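Local coordinates for aminopeptidase N family protein (Idiomarina loihiensis L2TR, PDB 4FGM) that probably acts as a zinc-dependent aminopeptidase of the M61 family, removing residues from the N-terminus of peptides, at residues D314-H319 and K582-P587; S386-L391 and K398-R403. All blocks are in the same frame, centred on the assembly; numbering follows the deposited sequence.

Contact 1: D314-H319 and K582-P587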
# COMPACT_ATOMS: atom_id res chain seq x y z
N ASP A 314 -8.24 -7.49 3.69
CA ASP A 314 -8.76 -6.65 2.60
C ASP A 314 -9.58 -7.46 1.60
O ASP A 314 -10.60 -6.99 1.10
CB ASP A 314 -7.65 -5.85 1.88
CG ASP A 314 -6.48 -6.72 1.41
OD1 ASP A 314 -6.66 -7.93 1.17
OD2 ASP A 314 -5.38 -6.16 1.26
N ASP A 315 -9.15 -8.69 1.30
CA ASP A 315 -9.88 -9.54 0.37
C ASP A 315 -10.95 -10.37 1.10
O ASP A 315 -12.10 -10.45 0.65
CB ASP A 315 -8.93 -10.50 -0.36
CG ASP A 315 -7.97 -9.77 -1.29
OD1 ASP A 315 -8.42 -8.84 -1.98
OD2 ASP A 315 -6.78 -10.15 -1.34
N TYR A 316 -10.57 -10.98 2.21
CA TYR A 316 -11.48 -11.82 2.98
C TYR A 316 -12.76 -11.09 3.40
O TYR A 316 -13.87 -11.59 3.21
CB TYR A 316 -10.76 -12.39 4.20
CG TYR A 316 -11.61 -13.33 5.02
CD1 TYR A 316 -12.17 -14.48 4.44
CD2 TYR A 316 -11.89 -13.07 6.36
CE1 TYR A 316 -12.99 -15.33 5.18
CE2 TYR A 316 -12.70 -13.91 7.11
CZ TYR A 316 -13.25 -15.04 6.52
OH TYR A 316 -14.06 -15.87 7.26
N LEU A 317 -12.61 -9.89 3.96
CA LEU A 317 -13.77 -9.11 4.40
C LEU A 317 -14.68 -8.75 3.23
O LEU A 317 -15.86 -8.44 3.41
CB LEU A 317 -13.31 -7.84 5.13
CG LEU A 317 -12.61 -8.10 6.46
CD1 LEU A 317 -12.35 -6.77 7.15
CD2 LEU A 317 -13.48 -9.01 7.35
N LEU A 318 -14.13 -8.79 2.02
CA LEU A 318 -14.90 -8.48 0.81
C LEU A 318 -15.90 -9.61 0.56
O LEU A 318 -17.00 -9.39 0.05
CB LEU A 318 -13.95 -8.32 -0.38
CG LEU A 318 -13.96 -6.99 -1.14
CD1 LEU A 318 -13.86 -5.80 -0.20
CD2 LEU A 318 -12.80 -6.98 -2.10
N HIS A 319 -15.51 -10.83 0.93
CA HIS A 319 -16.38 -12.00 0.77
C HIS A 319 -17.31 -12.08 1.96
O HIS A 319 -18.49 -12.41 1.82
CB HIS A 319 -15.56 -13.29 0.69
CG HIS A 319 -16.39 -14.53 0.84
ND1 HIS A 319 -17.32 -14.91 -0.10
CD2 HIS A 319 -16.45 -15.44 1.83
CE1 HIS A 319 -17.93 -16.01 0.32
NE2 HIS A 319 -17.41 -16.36 1.48
N LYS A 582 -17.47 -24.69 7.44
CA LYS A 582 -17.80 -24.24 8.78
C LYS A 582 -17.89 -22.72 8.92
O LYS A 582 -17.45 -22.15 9.91
CB LYS A 582 -16.78 -24.77 9.79
CG LYS A 582 -17.28 -25.89 10.68
CD LYS A 582 -16.91 -27.26 10.13
CE LYS A 582 -17.06 -28.35 11.20
NZ LYS A 582 -18.46 -28.51 11.70
N GLY A 583 -18.47 -22.07 7.91
CA GLY A 583 -18.61 -20.62 7.98
C GLY A 583 -17.40 -19.78 7.63
O GLY A 583 -17.49 -18.55 7.61
N TRP A 584 -16.25 -20.39 7.37
CA TRP A 584 -15.08 -19.61 7.01
C TRP A 584 -15.39 -18.96 5.66
O TRP A 584 -15.01 -17.82 5.41
CB TRP A 584 -13.84 -20.48 6.89
CG TRP A 584 -12.68 -19.73 6.32
CD1 TRP A 584 -12.17 -18.54 6.76
CD2 TRP A 584 -11.87 -20.12 5.21
NE1 TRP A 584 -11.10 -18.17 5.99
CE2 TRP A 584 -10.89 -19.12 5.03
CE3 TRP A 584 -11.87 -21.22 4.34
CZ2 TRP A 584 -9.92 -19.19 4.02
CZ3 TRP A 584 -10.91 -21.29 3.34
CH2 TRP A 584 -9.95 -20.27 3.19
N LEU A 585 -16.07 -19.72 4.81
CA LEU A 585 -16.47 -19.23 3.50
C LEU A 585 -17.94 -19.60 3.29
O LEU A 585 -18.43 -20.56 3.88
CB LEU A 585 -15.62 -19.85 2.38
CG LEU A 585 -14.12 -19.57 2.36
CD1 LEU A 585 -13.50 -20.24 1.14
CD2 LEU A 585 -13.87 -18.07 2.32
N THR A 586 -18.62 -18.84 2.45
CA THR A 586 -20.02 -19.08 2.14
C THR A 586 -20.14 -19.52 0.69
O THR A 586 -19.87 -18.75 -0.23
CB THR A 586 -20.85 -17.81 2.35
OG1 THR A 586 -20.80 -17.43 3.73
CG2 THR A 586 -22.30 -18.04 1.94
N PRO A 587 -20.55 -20.78 0.45
CA PRO A 587 -20.71 -21.33 -0.90
C PRO A 587 -21.92 -20.77 -1.66
O PRO A 587 -22.76 -20.14 -0.99
CB PRO A 587 -20.84 -22.82 -0.63
CG PRO A 587 -21.60 -22.84 0.66
CD PRO A 587 -20.89 -21.78 1.48
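The rings of Tyr316 and Trp584 are nearly parallel, at 23°, but offset. The Tyr316 ring and the five-membered ring of Trp584 have centroids 5.0 Å apart, with little of one lying over the other. Trp584 O lies at the edge of the Tyr316 ring, in its plane, and Leu585 CD2 lies near that plane, beside CE1. Tyr316 OH donates to Trp584 O over 2.9 Å, within the carbonyl plane and on a lone pair. One face of the indole carries Leu585 CG of its own loop. Tyr312 meets the Tyr316 ring and also takes the N-H of Trp584 NE1. Here the C-terminal tail, beyond strand 570-575, returns to helix 308-320 of the M61 catalytic domain. His319 CG stands anti to the backbone N (chi1 167°), and the ring receives the tail at its edge. Thr586 N donates to His319 NE2 at 2.9 Å; the bond is nearly straight (168°), and Thr586 N lies almost in the ring plane. His319 ND1 is hydrogen-bonded to Ile324 O, and the two bonds help fix the ring's rotation. A phenylalanine in place of Tyr316 would probably leave Trp584 O without this donor. Leu585 CD2 packs on His319 CD2 at 3.7 Å.

Contact 2: S386-L391 and K398-R403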
# COMPACT_ATOMS: atom_id res chain seq x y z
N SER A 386 -3.33 -18.90 8.00
CA SER A 386 -3.03 -20.06 8.83
C SER A 386 -3.60 -19.90 10.23
O SER A 386 -4.28 -20.80 10.73
CB SER A 386 -1.52 -20.26 8.91
OG SER A 386 -0.95 -20.38 7.62
N LEU A 387 -3.32 -18.76 10.87
CA LEU A 387 -3.82 -18.51 12.21
C LEU A 387 -5.34 -18.58 12.29
O LEU A 387 -5.90 -19.16 13.22
CB LEU A 387 -3.34 -17.14 12.71
CG LEU A 387 -1.84 -16.94 12.95
CD1 LEU A 387 -1.58 -15.49 13.33
CD2 LEU A 387 -1.37 -17.87 14.07
N ASP A 388 -6.01 -17.99 11.31
CA ASP A 388 -7.47 -18.00 11.31
C ASP A 388 -7.99 -19.44 11.27
O ASP A 388 -8.90 -19.80 12.01
CB ASP A 388 -8.00 -17.21 10.11
CG ASP A 388 -9.42 -16.70 10.33
OD1 ASP A 388 -9.96 -16.88 11.44
OD2 ASP A 388 -9.98 -16.11 9.39
N LEU A 389 -7.42 -20.25 10.40
CA LEU A 389 -7.83 -21.64 10.27
C LEU A 389 -7.44 -22.47 11.49
O LEU A 389 -8.24 -23.28 11.98
CB LEU A 389 -7.23 -22.24 8.99
CG LEU A 389 -8.11 -22.23 7.73
CD1 LEU A 389 -9.08 -21.06 7.74
CD2 LEU A 389 -7.22 -22.19 6.51
N MSE A 390 -6.23 -22.27 11.98
CA MSE A 390 -5.76 -23.00 13.15
C MSE A 390 -6.57 -22.68 14.40
O MSE A 390 -6.97 -23.58 15.13
CB MSE A 390 -4.29 -22.69 13.39
CG MSE A 390 -3.36 -23.37 12.39
SE MSE A 390 -1.52 -22.85 12.63
CE MSE A 390 -1.06 -24.00 14.12
N LEU A 391 -6.80 -21.39 14.65
CA LEU A 391 -7.57 -20.96 15.80
C LEU A 391 -8.99 -21.51 15.75
O LEU A 391 -9.58 -21.83 16.78
CB LEU A 391 -7.60 -19.43 15.86
CG LEU A 391 -6.58 -18.69 16.73
CD1 LEU A 391 -5.27 -19.44 16.82
CD2 LEU A 391 -6.37 -17.30 16.16
N LYS A 398 -14.91 -21.34 17.60
CA LYS A 398 -15.42 -20.30 18.48
C LYS A 398 -14.54 -19.06 18.46
O LYS A 398 -15.01 -17.95 18.70
CB LYS A 398 -15.57 -20.83 19.91
CG LYS A 398 -16.70 -21.83 20.04
CD LYS A 398 -17.96 -21.30 19.35
CE LYS A 398 -18.92 -22.41 18.97
NZ LYS A 398 -19.92 -21.94 17.96
N LEU A 399 -13.26 -19.25 18.14
CA LEU A 399 -12.31 -18.15 18.08
C LEU A 399 -11.78 -17.99 16.66
O LEU A 399 -11.21 -18.92 16.10
CB LEU A 399 -11.14 -18.42 19.03
CG LEU A 399 -10.03 -17.37 19.07
CD1 LEU A 399 -10.53 -16.12 19.78
CD2 LEU A 399 -8.81 -17.93 19.78
N THR A 400 -11.99 -16.81 16.08
CA THR A 400 -11.51 -16.52 14.73
C THR A 400 -10.37 -15.51 14.83
O THR A 400 -10.18 -14.89 15.87
CB THR A 400 -12.62 -15.91 13.84
OG1 THR A 400 -13.12 -14.71 14.45
CG2 THR A 400 -13.76 -16.89 13.63
N LEU A 401 -9.61 -15.35 13.74
CA LEU A 401 -8.52 -14.37 13.74
C LEU A 401 -9.15 -12.98 13.86
O LEU A 401 -8.56 -12.07 14.46
CB LEU A 401 -7.69 -14.46 12.45
CG LEU A 401 -6.60 -13.39 12.24
CD1 LEU A 401 -5.53 -13.46 13.32
CD2 LEU A 401 -5.98 -13.56 10.86
N ALA A 402 -10.33 -12.81 13.28
CA ALA A 402 -11.03 -11.53 13.35
C ALA A 402 -11.24 -11.18 14.82
O ALA A 402 -10.96 -10.06 15.25
CB ALA A 402 -12.36 -11.61 12.61
N ARG A 403 -11.73 -12.15 15.60
CA ARG A 403 -11.96 -11.93 17.02
C ARG A 403 -10.66 -11.53 17.71
O ARG A 403 -10.64 -10.63 18.55
CB ARG A 403 -12.54 -13.19 17.67
CG ARG A 403 -12.70 -13.03 19.18
CD ARG A 403 -13.90 -13.79 19.73
NE ARG A 403 -14.20 -13.33 21.09
CZ ARG A 403 -14.61 -12.10 21.40
NH1 ARG A 403 -14.79 -11.20 20.44
NH2 ARG A 403 -14.84 -11.77 22.66
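Asp388 reaches across to the start of the next helix, where its CB packs on Leu401 CB at 3.6 Å. Its CG stands anti to the backbone N (chi1 -157°) and lies 3.5 Å from the same Leu401 CB. At the tip, Asp388 OD1 accepts from Leu401 N over 2.8 Å. The bond is almost straight (176°), and the donor sits above the carboxylate plane, 52° out of it. Thr400 CB is also near Asp388 OD1, at 3.7 Å. The other oxygen, Asp388 OD2, is hydrogen-bonded to Tyr312 OH, and Arg392 NE forms a salt bridge with OD1. Segment 386-391 lies on helix 378-394; segment 398-403 runs from the connecting turn into helix 401-413. Thr400 is the N-cap of the second helix, its OG1 accepting from Arg403 N at 3.1 Å. The aspartate thus takes one N-H of the helix's first turn and the threonine another. The carboxylate's negative charge would probably suit the positive end of the helix dipole. Further along the first helix, Leu391 CG meets Leu399 CD2 at 3.9 Å, the two side chains crossing obliquely. Leu401 CD1 lies against Leu387 CB, 4.3 Å away.

The centres of contacts 1 and 2 are 13 Å apart, and they meet where Trp584 and Tyr316 lie against helix 378-394. Trp584 CE2 packs on Leu389 CD1 at 3.8 Å. Asp388 OD2 lies 4.2 Å from Tyr316 CE2. Tyr312 bonds to side chains of both, and Arg392 pairs with Asp388 and weakly with Tyr316 OH. Helix 308-320 carries one side of contact 1 and also packs against Leu401 of contact 2. The same helix leads to the zinc site: Asp314 OD2 is hydrogen-bonded to His273 ND1, and His273 binds zinc with His277 and Glu307. The side chains of Tyr316 and His273 are about 11 Å apart. Contact 2 has no part in this site or the maleic acid pocket.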